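Local coordinates for protein APL1 (Anopheles gambiae, PDB 3O6N) that probably pairs with the leucine-rich-repeat protein LRIM1 in a complex that regulates complement-like immunity in the mosquito, at residues 106-111 with 134-139. Numbering follows the deposited sequence.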
loop_
_atom_site.group_PDB
_atom_site.type_symbol
_atom_site.label_atom_id
_atom_site.label_comp_id
_atom_site.label_asym_id
_atom_site.label_seq_id
_atom_site.Cartn_x
_atom_site.Cartn_y
_atom_site.Cartn_z
ATOM N N ARG A 106 -9.617 -0.117 -22.329
ATOM C CA ARG A 106 -8.278 0.103 -22.863
ATOM C C ARG A 106 -7.857 1.570 -22.859
ATOM O O ARG A 106 -6.668 1.878 -22.774
ATOM C CB ARG A 106 -8.172 -0.465 -24.280
ATOM C CG ARG A 106 -8.577 -1.928 -24.393
ATOM C CD ARG A 106 -8.098 -2.540 -25.704
ATOM N NE ARG A 106 -6.639 -2.570 -25.785
ATOM C CZ ARG A 106 -5.882 -3.513 -25.237
ATOM N NH1 ARG A 106 -6.446 -4.506 -24.563
ATOM N NH2 ARG A 106 -4.561 -3.463 -25.358
ATOM N N TYR A 107 -8.823 2.475 -22.971
ATOM C CA TYR A 107 -8.506 3.897 -22.943
ATOM C C TYR A 107 -9.688 4.747 -22.489
ATOM O O TYR A 107 -10.845 4.336 -22.590
ATOM C CB TYR A 107 -8.018 4.368 -24.316
ATOM C CG TYR A 107 -9.105 4.417 -25.358
ATOM C CD1 TYR A 107 -9.757 5.608 -25.654
ATOM C CD2 TYR A 107 -9.488 3.272 -26.043
ATOM C CE1 TYR A 107 -10.758 5.659 -26.608
ATOM C CE2 TYR A 107 -10.489 3.312 -26.999
ATOM C CZ TYR A 107 -11.120 4.508 -27.275
ATOM O OH TYR A 107 -12.116 4.554 -28.224
ATOM N N LEU A 108 -9.382 5.936 -21.984
ATOM C CA LEU A 108 -10.410 6.894 -21.609
ATOM C C LEU A 108 -10.530 7.947 -22.702
ATOM O O LEU A 108 -9.537 8.568 -23.073
ATOM C CB LEU A 108 -10.046 7.573 -20.284
ATOM C CG LEU A 108 -9.852 6.687 -19.049
ATOM C CD1 LEU A 108 -9.295 7.501 -17.888
ATOM C CD2 LEU A 108 -11.161 6.019 -18.659
ATOM N N PRO A 109 -11.745 8.143 -23.238
ATOM C CA PRO A 109 -11.954 9.269 -24.153
ATOM C C PRO A 109 -11.469 10.566 -23.506
ATOM O O PRO A 109 -11.752 10.801 -22.333
ATOM C CB PRO A 109 -13.473 9.293 -24.335
ATOM C CG PRO A 109 -13.898 7.871 -24.101
ATOM C CD PRO A 109 -12.971 7.355 -23.028
ATOM N N PRO A 110 -10.744 11.402 -24.263
ATOM C CA PRO A 110 -10.078 12.602 -23.739
ATOM C C PRO A 110 -10.972 13.497 -22.875
ATOM O O PRO A 110 -10.509 14.034 -21.868
ATOM C CB PRO A 110 -9.658 13.347 -25.010
ATOM C CG PRO A 110 -9.482 12.272 -26.023
ATOM C CD PRO A 110 -10.520 11.231 -25.709
ATOM N N HIS A 111 -12.233 13.657 -23.257
ATOM C CA HIS A 111 -13.123 14.548 -22.521
ATOM C C HIS A 111 -14.215 13.791 -21.779
ATOM O O HIS A 111 -15.271 14.342 -21.484
ATOM C CB HIS A 111 -13.726 15.592 -23.465
ATOM C CG HIS A 111 -12.699 16.378 -24.217
ATOM N ND1 HIS A 111 -11.843 17.265 -23.600
ATOM C CD2 HIS A 111 -12.382 16.404 -25.534
ATOM C CE1 HIS A 111 -11.047 17.807 -24.503
ATOM N NE2 HIS A 111 -11.353 17.301 -25.685
ATOM N N ARG A 134 -4.215 13.965 -21.436
ATOM C CA ARG A 134 -3.942 15.252 -20.818
ATOM C C ARG A 134 -5.257 15.909 -20.419
ATOM O O ARG A 134 -6.178 16.007 -21.233
ATOM C CB ARG A 134 -3.189 16.162 -21.786
ATOM C CG ARG A 134 -2.984 17.567 -21.253
ATOM C CD ARG A 134 -1.818 17.615 -20.285
ATOM N NE ARG A 134 -0.546 17.722 -20.991
ATOM C CZ ARG A 134 0.108 18.862 -21.172
ATOM N NH1 ARG A 134 -0.381 19.992 -20.683
ATOM N NH2 ARG A 134 1.256 18.871 -21.833
ATOM N N GLY A 135 -5.348 16.343 -19.167
ATOM C CA GLY A 135 -6.506 17.079 -18.696
ATOM C C GLY A 135 -7.661 16.219 -18.222
ATOM O O GLY A 135 -8.760 16.726 -17.990
ATOM N N ILE A 136 -7.415 14.922 -18.062
ATOM C CA ILE A 136 -8.472 13.982 -17.704
ATOM C C ILE A 136 -9.238 14.396 -16.440
ATOM O O ILE A 136 -10.458 14.242 -16.371
ATOM C CB ILE A 136 -7.928 12.528 -17.563
ATOM C CG1 ILE A 136 -9.076 11.536 -17.377
ATOM C CG2 ILE A 136 -6.918 12.420 -16.419
ATOM C CD1 ILE A 136 -10.006 11.436 -18.575
ATOM N N PHE A 137 -8.529 14.937 -15.455
ATOM C CA PHE A 137 -9.158 15.337 -14.197
ATOM C C PHE A 137 -9.112 16.843 -13.981
ATOM O O PHE A 137 -9.235 17.312 -12.851
ATOM C CB PHE A 137 -8.475 14.661 -13.008
ATOM C CG PHE A 137 -8.445 13.163 -13.090
ATOM C CD1 PHE A 137 -9.593 12.443 -13.371
ATOM C CD2 PHE A 137 -7.260 12.475 -12.881
ATOM C CE1 PHE A 137 -9.560 11.062 -13.442
ATOM C CE2 PHE A 137 -7.219 11.097 -12.949
ATOM C CZ PHE A 137 -8.370 10.388 -13.232
ATOM N N HIS A 138 -8.925 17.602 -15.055
ATOM C CA HIS A 138 -8.828 19.052 -14.929
ATOM C C HIS A 138 -10.163 19.701 -14.575
ATOM O O HIS A 138 -10.195 20.823 -14.074
ATOM C CB HIS A 138 -8.234 19.679 -16.195
ATOM C CG HIS A 138 -6.753 19.484 -16.322
ATOM N ND1 HIS A 138 -5.996 20.114 -17.285
ATOM C CD2 HIS A 138 -5.891 18.725 -15.603
ATOM C CE1 HIS A 138 -4.730 19.753 -17.155
ATOM N NE2 HIS A 138 -4.640 18.911 -16.142
ATOM N N ASN A 139 -11.259 18.989 -14.824
ATOM C CA ASN A 139 -12.586 19.505 -14.510
ATOM C C ASN A 139 -13.307 18.743 -13.399
ATOM O O ASN A 139 -14.531 18.806 -13.293
ATOM C CB ASN A 139 -13.461 19.549 -15.772
ATOM C CG ASN A 139 -12.881 20.445 -16.851
ATOM O OD1 ASN A 139 -12.816 21.663 -16.693
ATOM N ND2 ASN A 139 -12.464 19.844 -17.959
HETATM O O HOH W 1 -12.034 14.290 -19.047
HETATM O O HOH W 2 -8.883 15.701 -21.204
#
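Leu-108 and Ile-136 meet through their branch ends, the two side chains crossing at about a right angle, with CD1 of Leu-108 lying 4.1 Å from CD1 of Ile-136 and touching its CG1 as well. Ile-136 reaches across because its CG1 stands anti to the backbone N (chi1 -172°), which carries the terminal methyl toward the loop 106-111. That methyl, Ile-136 CD1, also lies loosely near Pro-109 O and Pro-110 O, 4.2 Å from each. Leucine and isoleucine suit these buried places, where Leu-108 also packs on Leu-129 and Ile-136 on Val-112 and Phe-113. Ile-136 sits inside a type I turn, closed by a bond of 3.1 Å from His-138 N to Gly-135 O; glycine suits the start of this turn because at its positive phi (86°) a CB would be jammed against the carbonyl oxygen of Arg-134. Both prolines turn their CB atoms away from the partner. Pro-110 O and Ile-136 O can only accept, so a water donating to each joins them, at 3.2 and 3.1 Å. These loops of neighbouring solenoid coils, before and after strand 121-123, thus share a small, non-specific methyl contact and a water-mediated link between acceptors, without any direct hydrogen bond.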